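PDB 6XXW: beta-glucuronidase from Dictyoglomus thermophilum, which probably hydrolyses beta-D-glucuronides as a family 2 glycoside hydrolase, releasing glucuronic acid from the group it is joined to. Local coordinates for residues A[29-34]-A[188-193]; A[80-85]-A[129-134]; A[90-95]-A[122-127]; A[194-199]-A[272-277]. One frame throughout, in Å; residues are numbered along the deposited sequence.

Contact 1: A[29-34]-A[188-193]; sequences TREVKD and IYTTPK
E31 O is held by two hydrogen bonds: T190 N donates to it at 3.0 Å and water 1 donates the second. Y189 CA adds a weaker C-H...O contact at 3.2 Å. Water 1 also donates to T190 O, so it bridges the two backbones. The return bond departs from regular sheet geometry, because E31 N goes not to a carbonyl but to T190 OG1, at 3.0 Å with an N-H...O angle of 164°. The hydroxyl can do this because chi1 of T190 (61°) sets OG1 between its own N and carbonyl carbon. Water 2 then ties OG1 to E31 OE1. Two residues along, at the pair K33-I188, the pattern is ordinary: K33 N reaches I188 O at 2.8 Å, and I188 N bonds back to K33 O. V32 and Y189 share the face away from K33 and I188, V32 CG2 meeting Y189 CB at 4.0 Å. R30 runs out extended beside T191, its CB 3.4 Å from T190 O, and T191 CG2 sits 3.8 Å above the centre of the guanidinium. NH2 of R30 forms a salt bridge to D274 OD2. A leucine at R30 would probably leave D274 without this charge partner and T191 CG2 without its flat support. Strands 32-34 and 188-191 run 175° apart, an antiparallel pairing in the sheet of a family 2 sugar-binding domain, consistent with its jelly-roll fold.

Contact 2: A[80-85]-A[129-134]; sequences FFIPVY and VNYGQE
I82 O accepts a hydrogen bond from G132 N at 2.7 Å, short but bent, with an N-H...O angle of 136°. The I82 side chain divides its contacts: CG1 meets V129 CG1 at 4.1 Å, the two side chains crossing at about a right angle, while CG2 touches Y131 CD1 at 3.8 Å. The division follows from chi1 of -66°, which keeps CG1 beside the backbone N and sets CG2 anti to it. V84 closes the other end, its CG1 lying 3.6 Å from G132 CA. F81 works differently: its ring lies against the E134 backbone, with E134 CA 4.1 Å from the ring centroid in an off-centre CH-pi contact, and E134 CB near F81 CE2. G132 is the third residue of a type II beta turn from N130 to Q133. Its positive phi (67°) favours glycine, and a beta carbon there would run into V84 CG1. Strand 73-81 and the strand starting at E134 are antiparallel neighbours in the sheet of the sugar-binding domain, and F81 faces E134 as a non-hydrogen-bonded pair. Around this shell, N130 ND2 donates to E134 O at 3.2 Å, in the plane of both amide and carbonyl, tying the start of the turn to the residue after it. E134 OE2 is bonded to S79 OG. Beyond, F81 packs on S27, and P83 on E31, of the second subunit.

Contact 3: A[90-95]-A[122-127]; sequences NIFLRV and EAEISK
F92 with E124 and R94 with E122 form non-hydrogen-bonded pairs flanking the hydrogen-bonded pair L93-A123, with strands 90-95 and 122-124 antiparallel at 162°. L93 N donates to A123 O at 2.9 Å, and A123 N returns a bond to L93 O. The pattern goes one step past the strand, where I125 N meets I91 O at 2.8 Å, but the reciprocal partner changes: I91 N gives its hydrogen to the carboxylate atom E124 OE2, at 2.8 Å and nearly straight (175°). A bend at chi2 of E124 (-83°) curls the carboxylate back to this N-H. OE2 takes I91 N on its anti side and S126 OG on its syn lone pair, so two donors fix its position. E124 CG itself lies over one face of the F92 ring, 4.1 Å from the centroid, a CH-pi contact. In the sheet of the sugar-binding domain, strand 90-99 lies between strand 121-124 and strand 185-191, which makes F92 a neighbour of Y189 as well. On the face of L93, I125 CG2 packs on L93 CB at 3.9 Å. At the far end R94 grips E122 OE1 side-on with two nitrogens, NE at 2.9 Å and NH2 at 3.1 Å. OE1 lies in the guanidinium plane, yet both donors come from above the carboxylate plane, on one face of it. Y189 OH bonds to the same oxygen, and R94 NH2 also reaches L22 O. A methionine at R94 would probably leave the E122 charge without its mate and L22 O without this donor.

Contact 4: A[194-199]-A[272-277]; sequences VYIKDF and NFDIYR
I196 and D274 meet in the domain that in this family is an immunoglobulin-like beta-sandwich. Strands 198-206 and 273-280 belong to different sheets, and the two segments share no backbone-to-backbone bond, so side chains make the contact. Its tight part is buried. I196 N donates to D274 OD2 at 2.8 Å and 174°, meeting the oxygen nearly along its C-O bond. D274 has CG opposite its own N (chi1 -167°), which carries the carboxylate across to the 194-199 segment. T29 OG1 bonds to OD1 of D274, while OD2 has R30 as a further partner. I196 CD1 tucks in beside the carboxylate, 3.5 Å from D274 OD2 and 4.0 Å from Y276 CB. Further along, F199 CE1 meets Y276 CD2 at 3.8 Å, with the two side chains crossing at about a right angle. Y276 OH goes on to Y23 O. The more exposed side contrasts in its contacts and in the aim of its bond. K197 turns away and touches nothing on 272-277; with D198 it forms a classic beta bulge opposite E217. At the partly exposed V194-N272 end the one polar bond is ill-aimed: V194 N reaches N272 OD1 at 3.1 Å from 74° out of the carbonyl plane, off any lone pair. V194 O is buried without a partner, and V194 CG2 rests 3.5 Å from N272 ND2.

Contacts 1, 2 and 3 hold strands of one sheet in the sugar-binding domain. Contacts 1 and 3 share a border where strands 185-191 and 90-99 run side by side; the centres of the two contacts lie about 9 Å apart. Contact 4 lies in the next domain but touches contact 1, so those two form the domain junction. Contacts 1 and 4 are buried, contact 3 is partly so, and contact 2 is at the surface. Contacts 1 and 3 both mix regular pairing with side-chain acceptors, contact 3 adding the R94-E122 salt bridge. Contact 2 joins a turn to apolar packing; in contact 4 only side-chain oxygens, of D274 and N272, meet backbone N-H groups. Contact 3 alone is untouched by another chain.

Contact 1: A[29-34]-A[188-193]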
# COMPACT_ATOMS: atom_id res chain seq x y z
N THR A 29 -51.05 -11.70 10.79
CA THR A 29 -51.37 -11.75 12.20
C THR A 29 -50.25 -11.25 13.10
O THR A 29 -50.39 -11.32 14.33
CB THR A 29 -51.76 -13.18 12.59
OG1 THR A 29 -50.61 -14.03 12.51
CG2 THR A 29 -52.81 -13.71 11.62
N ARG A 30 -49.15 -10.75 12.54
CA ARG A 30 -47.99 -10.35 13.34
C ARG A 30 -47.39 -9.07 12.79
O ARG A 30 -47.15 -8.97 11.58
CB ARG A 30 -46.93 -11.45 13.35
CG ARG A 30 -47.44 -12.81 13.84
CD ARG A 30 -46.32 -13.81 13.89
NE ARG A 30 -46.73 -15.01 14.62
CZ ARG A 30 -45.90 -15.78 15.31
NH1 ARG A 30 -44.60 -15.46 15.38
NH2 ARG A 30 -46.36 -16.85 15.93
N GLU A 31 -47.13 -8.11 13.67
CA GLU A 31 -46.40 -6.89 13.35
C GLU A 31 -44.98 -6.98 13.87
O GLU A 31 -44.71 -7.64 14.88
CB GLU A 31 -47.09 -5.67 13.97
CG GLU A 31 -48.28 -5.17 13.19
CD GLU A 31 -48.90 -3.93 13.82
OE1 GLU A 31 -50.06 -4.02 14.30
OE2 GLU A 31 -48.22 -2.88 13.84
N VAL A 32 -44.05 -6.32 13.17
CA VAL A 32 -42.66 -6.25 13.57
C VAL A 32 -42.23 -4.79 13.51
O VAL A 32 -42.46 -4.12 12.51
CB VAL A 32 -41.75 -7.12 12.67
CG1 VAL A 32 -40.29 -6.95 13.08
CG2 VAL A 32 -42.17 -8.59 12.72
N LYS A 33 -41.62 -4.31 14.60
CA LYS A 33 -41.09 -2.96 14.70
C LYS A 33 -39.59 -3.05 14.98
O LYS A 33 -39.19 -3.58 16.02
CB LYS A 33 -41.80 -2.18 15.81
CG LYS A 33 -41.31 -0.74 16.00
CD LYS A 33 -41.41 0.04 14.70
CE LYS A 33 -41.22 1.54 14.92
NZ LYS A 33 -40.51 2.15 13.78
N ASP A 34 -38.77 -2.55 14.07
CA ASP A 34 -37.32 -2.64 14.21
C ASP A 34 -36.82 -1.42 14.98
O ASP A 34 -37.06 -0.28 14.57
CB ASP A 34 -36.69 -2.74 12.82
CG ASP A 34 -35.17 -2.74 12.85
OD1 ASP A 34 -34.58 -3.07 13.89
OD2 ASP A 34 -34.56 -2.41 11.81
N ILE A 188 -39.19 -5.38 18.31
CA ILE A 188 -40.40 -5.69 19.07
C ILE A 188 -41.42 -6.25 18.09
O ILE A 188 -41.60 -5.71 17.00
CB ILE A 188 -40.94 -4.45 19.80
CG1 ILE A 188 -39.90 -3.92 20.77
CG2 ILE A 188 -42.19 -4.81 20.59
CD1 ILE A 188 -40.39 -2.81 21.64
N TYR A 189 -42.05 -7.35 18.45
CA TYR A 189 -43.02 -7.95 17.55
C TYR A 189 -44.22 -8.43 18.35
O TYR A 189 -44.12 -8.67 19.55
CB TYR A 189 -42.38 -9.08 16.71
CG TYR A 189 -41.94 -10.32 17.45
CD1 TYR A 189 -40.67 -10.40 18.03
CD2 TYR A 189 -42.77 -11.43 17.53
CE1 TYR A 189 -40.25 -11.55 18.69
CE2 TYR A 189 -42.36 -12.59 18.19
CZ TYR A 189 -41.11 -12.64 18.77
OH TYR A 189 -40.72 -13.79 19.41
N THR A 190 -45.36 -8.51 17.67
CA THR A 190 -46.61 -8.96 18.27
C THR A 190 -46.98 -10.34 17.75
O THR A 190 -46.63 -10.72 16.63
CB THR A 190 -47.76 -8.00 17.95
OG1 THR A 190 -47.96 -7.95 16.53
CG2 THR A 190 -47.47 -6.61 18.48
N THR A 191 -47.72 -11.08 18.57
CA THR A 191 -48.42 -12.29 18.16
C THR A 191 -49.79 -12.27 18.83
O THR A 191 -50.00 -11.55 19.81
CB THR A 191 -47.67 -13.57 18.56
OG1 THR A 191 -47.95 -13.87 19.94
CG2 THR A 191 -46.14 -13.46 18.35
N PRO A 192 -50.73 -13.08 18.34
CA PRO A 192 -51.95 -13.31 19.12
C PRO A 192 -51.62 -14.02 20.42
O PRO A 192 -50.54 -14.59 20.59
CB PRO A 192 -52.80 -14.19 18.20
CG PRO A 192 -52.17 -14.09 16.86
CD PRO A 192 -50.73 -13.81 17.07
N LYS A 193 -52.58 -13.99 21.35
CA LYS A 193 -52.34 -14.56 22.67
C LYS A 193 -52.12 -16.07 22.61
O LYS A 193 -51.39 -16.62 23.44
CB LYS A 193 -53.51 -14.22 23.61
CG LYS A 193 -53.72 -12.72 23.77
CD LYS A 193 -52.83 -12.19 24.89
CE LYS A 193 -53.29 -10.83 25.39
NZ LYS A 193 -54.05 -10.88 26.68
O HOH W 1 -44.17 -10.68 14.68
O HOH W 2 -50.66 -6.50 15.55

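Contact 2: A[80-85]-A[129-134]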
# COMPACT_ATOMS: atom_id res chain seq x y z
N PHE A 80 -39.42 4.47 22.59
CA PHE A 80 -40.28 3.88 21.58
C PHE A 80 -41.72 4.02 22.04
O PHE A 80 -42.01 4.15 23.23
CB PHE A 80 -39.92 2.42 21.29
CG PHE A 80 -40.14 1.49 22.45
CD1 PHE A 80 -39.20 1.38 23.47
CD2 PHE A 80 -41.28 0.70 22.51
CE1 PHE A 80 -39.39 0.52 24.53
CE2 PHE A 80 -41.50 -0.16 23.58
CZ PHE A 80 -40.54 -0.26 24.59
N PHE A 81 -42.63 4.01 21.07
CA PHE A 81 -44.05 4.19 21.30
C PHE A 81 -44.76 2.89 20.96
O PHE A 81 -44.48 2.28 19.93
CB PHE A 81 -44.60 5.35 20.45
CG PHE A 81 -44.06 6.70 20.86
CD1 PHE A 81 -42.82 7.13 20.42
CD2 PHE A 81 -44.79 7.52 21.71
CE1 PHE A 81 -42.32 8.36 20.81
CE2 PHE A 81 -44.29 8.75 22.10
CZ PHE A 81 -43.06 9.17 21.65
N ILE A 82 -45.65 2.46 21.84
CA ILE A 82 -46.46 1.26 21.62
C ILE A 82 -47.86 1.71 21.21
O ILE A 82 -48.44 2.54 21.91
CB ILE A 82 -46.53 0.38 22.88
CG1 ILE A 82 -45.15 -0.21 23.22
CG2 ILE A 82 -47.59 -0.73 22.69
CD1 ILE A 82 -44.76 -1.38 22.36
N PRO A 83 -48.40 1.21 20.10
CA PRO A 83 -49.77 1.57 19.72
C PRO A 83 -50.80 0.98 20.68
O PRO A 83 -50.66 -0.15 21.15
CB PRO A 83 -49.92 0.97 18.32
CG PRO A 83 -48.52 0.72 17.84
CD PRO A 83 -47.73 0.41 19.07
N VAL A 84 -51.85 1.76 20.96
CA VAL A 84 -52.90 1.29 21.87
C VAL A 84 -53.49 -0.02 21.37
O VAL A 84 -53.95 -0.84 22.17
CB VAL A 84 -54.01 2.34 22.03
CG1 VAL A 84 -53.61 3.40 23.04
CG2 VAL A 84 -54.38 2.96 20.68
N TYR A 85 -53.47 -0.24 20.06
CA TYR A 85 -54.06 -1.44 19.47
C TYR A 85 -53.24 -2.69 19.71
O TYR A 85 -53.69 -3.78 19.34
CB TYR A 85 -54.27 -1.22 17.97
CG TYR A 85 -55.27 -0.13 17.65
CD1 TYR A 85 -54.86 1.18 17.43
CD2 TYR A 85 -56.63 -0.40 17.62
CE1 TYR A 85 -55.80 2.18 17.14
CE2 TYR A 85 -57.56 0.57 17.31
CZ TYR A 85 -57.14 1.86 17.09
OH TYR A 85 -58.09 2.82 16.81
N VAL A 129 -45.35 -2.17 29.47
CA VAL A 129 -45.40 -1.08 28.49
C VAL A 129 -46.50 -0.10 28.85
O VAL A 129 -47.50 -0.44 29.50
CB VAL A 129 -45.58 -1.61 27.05
CG1 VAL A 129 -44.34 -2.39 26.59
CG2 VAL A 129 -46.82 -2.46 26.95
N ASN A 130 -46.31 1.15 28.40
CA ASN A 130 -47.32 2.19 28.45
C ASN A 130 -47.97 2.25 27.07
O ASN A 130 -47.31 2.63 26.09
CB ASN A 130 -46.70 3.53 28.82
CG ASN A 130 -45.83 3.44 30.05
OD1 ASN A 130 -46.25 2.91 31.08
ND2 ASN A 130 -44.60 3.95 29.97
N TYR A 131 -49.24 1.87 26.98
CA TYR A 131 -49.91 1.79 25.70
C TYR A 131 -50.28 3.18 25.18
O TYR A 131 -50.80 4.03 25.92
CB TYR A 131 -51.16 0.93 25.82
CG TYR A 131 -50.84 -0.53 26.01
CD1 TYR A 131 -50.60 -1.36 24.91
CD2 TYR A 131 -50.76 -1.09 27.28
CE1 TYR A 131 -50.30 -2.69 25.08
CE2 TYR A 131 -50.45 -2.43 27.46
CZ TYR A 131 -50.22 -3.22 26.35
OH TYR A 131 -49.93 -4.55 26.52
N GLY A 132 -50.01 3.41 23.90
CA GLY A 132 -50.25 4.70 23.29
C GLY A 132 -49.37 5.81 23.79
O GLY A 132 -49.71 6.99 23.62
N GLN A 133 -48.24 5.48 24.41
CA GLN A 133 -47.40 6.47 25.07
C GLN A 133 -45.93 6.11 24.85
O GLN A 133 -45.59 5.05 24.33
CB GLN A 133 -47.69 6.54 26.56
CG GLN A 133 -49.11 6.95 26.91
CD GLN A 133 -49.44 6.66 28.36
OE1 GLN A 133 -49.99 5.61 28.70
NE2 GLN A 133 -49.08 7.60 29.23
N GLU A 134 -45.06 7.02 25.30
CA GLU A 134 -43.62 6.80 25.23
C GLU A 134 -43.18 5.70 26.19
O GLU A 134 -43.70 5.58 27.31
CB GLU A 134 -42.87 8.10 25.54
CG GLU A 134 -41.37 8.02 25.25
CD GLU A 134 -40.59 9.15 25.91
OE1 GLU A 134 -41.12 9.77 26.86
OE2 GLU A 134 -39.45 9.42 25.47

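Contact 3: A[90-95]-A[122-127]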
# COMPACT_ATOMS: atom_id res chain seq x y z
N ASN A 90 -49.76 -10.46 22.46
CA ASN A 90 -48.44 -10.67 23.04
C ASN A 90 -47.47 -9.68 22.41
O ASN A 90 -47.53 -9.41 21.22
CB ASN A 90 -47.95 -12.10 22.80
CG ASN A 90 -48.60 -13.10 23.73
OD1 ASN A 90 -48.94 -12.77 24.86
ND2 ASN A 90 -48.77 -14.33 23.26
N ILE A 91 -46.59 -9.11 23.22
CA ILE A 91 -45.58 -8.18 22.75
C ILE A 91 -44.23 -8.73 23.15
O ILE A 91 -43.94 -8.86 24.35
CB ILE A 91 -45.80 -6.77 23.31
CG1 ILE A 91 -47.22 -6.30 23.01
CG2 ILE A 91 -44.74 -5.81 22.76
CD1 ILE A 91 -47.52 -4.93 23.60
N PHE A 92 -43.40 -9.06 22.16
CA PHE A 92 -42.10 -9.66 22.43
C PHE A 92 -41.00 -8.67 22.07
O PHE A 92 -41.06 -8.00 21.04
CB PHE A 92 -41.91 -10.95 21.63
CG PHE A 92 -42.81 -12.08 22.07
CD1 PHE A 92 -42.45 -12.91 23.12
CD2 PHE A 92 -44.02 -12.30 21.43
CE1 PHE A 92 -43.28 -13.95 23.53
CE2 PHE A 92 -44.86 -13.34 21.83
CZ PHE A 92 -44.48 -14.17 22.88
N LEU A 93 -40.01 -8.59 22.94
CA LEU A 93 -38.82 -7.78 22.71
C LEU A 93 -37.66 -8.73 22.48
O LEU A 93 -37.34 -9.51 23.38
CB LEU A 93 -38.56 -6.86 23.90
CG LEU A 93 -37.24 -6.10 23.95
CD1 LEU A 93 -37.12 -5.19 22.76
CD2 LEU A 93 -37.22 -5.30 25.21
N ARG A 94 -37.05 -8.66 21.30
CA ARG A 94 -36.01 -9.59 20.90
C ARG A 94 -34.70 -8.84 20.67
O ARG A 94 -34.68 -7.79 20.02
CB ARG A 94 -36.43 -10.34 19.63
CG ARG A 94 -35.31 -10.99 18.84
CD ARG A 94 -35.01 -12.38 19.37
NE ARG A 94 -36.15 -13.28 19.24
CZ ARG A 94 -36.28 -14.20 18.29
NH1 ARG A 94 -35.34 -14.35 17.36
NH2 ARG A 94 -37.37 -14.97 18.27
N VAL A 95 -33.61 -9.38 21.22
CA VAL A 95 -32.27 -8.86 20.98
C VAL A 95 -31.52 -9.92 20.20
O VAL A 95 -31.38 -11.06 20.66
CB VAL A 95 -31.53 -8.52 22.29
CG1 VAL A 95 -30.12 -8.00 21.99
CG2 VAL A 95 -32.32 -7.50 23.10
N GLU A 122 -35.13 -13.02 24.21
CA GLU A 122 -36.35 -12.25 24.12
C GLU A 122 -37.17 -12.41 25.39
O GLU A 122 -36.94 -13.31 26.19
CB GLU A 122 -37.18 -12.67 22.90
CG GLU A 122 -37.67 -14.09 22.94
CD GLU A 122 -38.65 -14.39 21.81
OE1 GLU A 122 -38.61 -13.70 20.77
OE2 GLU A 122 -39.47 -15.32 21.98
N ALA A 123 -38.14 -11.51 25.55
CA ALA A 123 -39.06 -11.61 26.67
C ALA A 123 -40.40 -11.04 26.23
O ALA A 123 -40.45 -10.21 25.32
CB ALA A 123 -38.54 -10.87 27.90
N GLU A 124 -41.47 -11.48 26.87
CA GLU A 124 -42.78 -10.88 26.65
C GLU A 124 -42.91 -9.70 27.60
O GLU A 124 -42.62 -9.83 28.79
CB GLU A 124 -43.90 -11.90 26.87
CG GLU A 124 -45.12 -11.62 26.01
CD GLU A 124 -46.03 -10.57 26.63
OE1 GLU A 124 -46.04 -10.45 27.88
OE2 GLU A 124 -46.73 -9.88 25.88
N ILE A 125 -43.30 -8.53 27.07
CA ILE A 125 -43.16 -7.29 27.84
C ILE A 125 -44.47 -6.53 27.98
O ILE A 125 -44.48 -5.40 28.49
CB ILE A 125 -42.08 -6.38 27.23
CG1 ILE A 125 -42.52 -5.87 25.84
CG2 ILE A 125 -40.73 -7.10 27.15
CD1 ILE A 125 -41.73 -4.62 25.33
N SER A 126 -45.60 -7.12 27.56
CA SER A 126 -46.86 -6.38 27.61
C SER A 126 -47.18 -5.90 29.03
O SER A 126 -47.84 -4.87 29.21
CB SER A 126 -48.00 -7.23 27.06
OG SER A 126 -48.17 -8.38 27.85
N LYS A 127 -46.68 -6.61 30.05
CA LYS A 127 -46.93 -6.22 31.43
C LYS A 127 -46.23 -4.92 31.80
O LYS A 127 -46.60 -4.29 32.80
CB LYS A 127 -46.47 -7.33 32.38
O HOH W 3 -49.41 -10.91 26.90

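Contact 4: A[194-199]-A[272-277]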
# COMPACT_ATOMS: atom_id res chain seq x y z
N VAL A 194 -52.75 -16.74 21.65
CA VAL A 194 -52.47 -18.13 21.34
C VAL A 194 -51.86 -18.14 19.94
O VAL A 194 -52.47 -17.64 18.99
CB VAL A 194 -53.74 -19.00 21.40
CG1 VAL A 194 -53.44 -20.46 21.08
CG2 VAL A 194 -54.41 -18.86 22.76
N TYR A 195 -50.65 -18.69 19.82
CA TYR A 195 -49.81 -18.38 18.67
C TYR A 195 -48.87 -19.55 18.39
O TYR A 195 -48.67 -20.43 19.23
CB TYR A 195 -49.00 -17.10 18.91
CG TYR A 195 -47.97 -17.21 20.03
CD1 TYR A 195 -48.35 -17.27 21.36
CD2 TYR A 195 -46.61 -17.23 19.74
CE1 TYR A 195 -47.42 -17.37 22.38
CE2 TYR A 195 -45.66 -17.32 20.75
CZ TYR A 195 -46.08 -17.39 22.06
OH TYR A 195 -45.16 -17.49 23.07
N ILE A 196 -48.27 -19.52 17.20
CA ILE A 196 -47.28 -20.52 16.80
C ILE A 196 -45.97 -20.18 17.51
O ILE A 196 -45.33 -19.17 17.19
CB ILE A 196 -47.08 -20.54 15.28
CG1 ILE A 196 -48.38 -20.92 14.57
CG2 ILE A 196 -45.93 -21.47 14.91
CD1 ILE A 196 -48.63 -20.07 13.33
N LYS A 197 -45.56 -21.01 18.47
CA LYS A 197 -44.37 -20.72 19.25
C LYS A 197 -43.10 -21.21 18.56
O LYS A 197 -42.05 -20.56 18.65
CB LYS A 197 -44.46 -21.36 20.64
CG LYS A 197 -45.59 -20.81 21.53
CD LYS A 197 -45.54 -21.44 22.93
CE LYS A 197 -44.13 -21.33 23.52
NZ LYS A 197 -44.07 -21.58 25.00
N ASP A 198 -43.18 -22.36 17.89
CA ASP A 198 -42.04 -22.99 17.25
C ASP A 198 -42.59 -24.07 16.33
O ASP A 198 -43.77 -24.44 16.42
CB ASP A 198 -41.07 -23.58 18.29
CG ASP A 198 -39.66 -23.74 17.75
OD1 ASP A 198 -39.34 -23.16 16.70
OD2 ASP A 198 -38.86 -24.44 18.39
N PHE A 199 -41.74 -24.57 15.44
CA PHE A 199 -42.08 -25.77 14.72
C PHE A 199 -40.78 -26.44 14.30
O PHE A 199 -39.74 -25.79 14.22
CB PHE A 199 -42.97 -25.48 13.50
CG PHE A 199 -42.29 -24.64 12.47
CD1 PHE A 199 -42.33 -23.25 12.56
CD2 PHE A 199 -41.60 -25.22 11.43
CE1 PHE A 199 -41.67 -22.47 11.62
CE2 PHE A 199 -40.94 -24.43 10.48
CZ PHE A 199 -40.98 -23.06 10.58
N ASN A 272 -58.44 -17.05 18.36
CA ASN A 272 -57.09 -16.73 17.92
C ASN A 272 -56.84 -17.26 16.52
O ASN A 272 -57.30 -18.35 16.15
CB ASN A 272 -56.04 -17.29 18.88
CG ASN A 272 -56.11 -16.63 20.23
OD1 ASN A 272 -55.41 -15.64 20.49
ND2 ASN A 272 -56.97 -17.15 21.10
N PHE A 273 -56.08 -16.48 15.76
CA PHE A 273 -55.74 -16.74 14.37
C PHE A 273 -54.29 -16.31 14.20
O PHE A 273 -53.95 -15.19 14.59
CB PHE A 273 -56.69 -15.95 13.46
CG PHE A 273 -56.33 -15.97 12.00
CD1 PHE A 273 -56.22 -17.16 11.31
CD2 PHE A 273 -56.18 -14.78 11.30
CE1 PHE A 273 -55.90 -17.17 9.96
CE2 PHE A 273 -55.87 -14.77 9.95
CZ PHE A 273 -55.73 -15.97 9.28
N ASP A 274 -53.44 -17.19 13.67
CA ASP A 274 -52.02 -16.87 13.57
C ASP A 274 -51.44 -17.52 12.32
O ASP A 274 -51.76 -18.67 12.02
CB ASP A 274 -51.26 -17.33 14.83
CG ASP A 274 -49.84 -16.76 14.93
OD1 ASP A 274 -49.57 -15.64 14.41
OD2 ASP A 274 -48.98 -17.42 15.57
N ILE A 275 -50.59 -16.79 11.61
CA ILE A 275 -49.93 -17.31 10.42
C ILE A 275 -48.43 -17.07 10.53
O ILE A 275 -47.99 -15.96 10.83
CB ILE A 275 -50.49 -16.68 9.13
CG1 ILE A 275 -51.99 -16.98 8.99
CG2 ILE A 275 -49.72 -17.18 7.92
CD1 ILE A 275 -52.62 -16.34 7.78
N TYR A 276 -47.64 -18.11 10.27
CA TYR A 276 -46.20 -17.99 10.17
C TYR A 276 -45.75 -18.73 8.93
O TYR A 276 -46.24 -19.83 8.65
CB TYR A 276 -45.48 -18.55 11.41
CG TYR A 276 -44.00 -18.17 11.52
CD1 TYR A 276 -43.60 -17.01 12.16
CD2 TYR A 276 -43.02 -18.98 10.97
CE1 TYR A 276 -42.25 -16.66 12.26
CE2 TYR A 276 -41.67 -18.65 11.06
CZ TYR A 276 -41.30 -17.49 11.71
OH TYR A 276 -39.97 -17.14 11.80
N ARG A 277 -44.80 -18.14 8.19
CA ARG A 277 -44.30 -18.71 6.95
C ARG A 277 -42.78 -18.80 6.99
O ARG A 277 -42.12 -17.92 7.56
CB ARG A 277 -44.72 -17.87 5.72
CG ARG A 277 -46.21 -17.72 5.54
CD ARG A 277 -46.54 -16.94 4.27
NE ARG A 277 -47.98 -16.92 4.05
CZ ARG A 277 -48.80 -16.01 4.55
NH1 ARG A 277 -48.31 -15.02 5.30
NH2 ARG A 277 -50.10 -16.08 4.30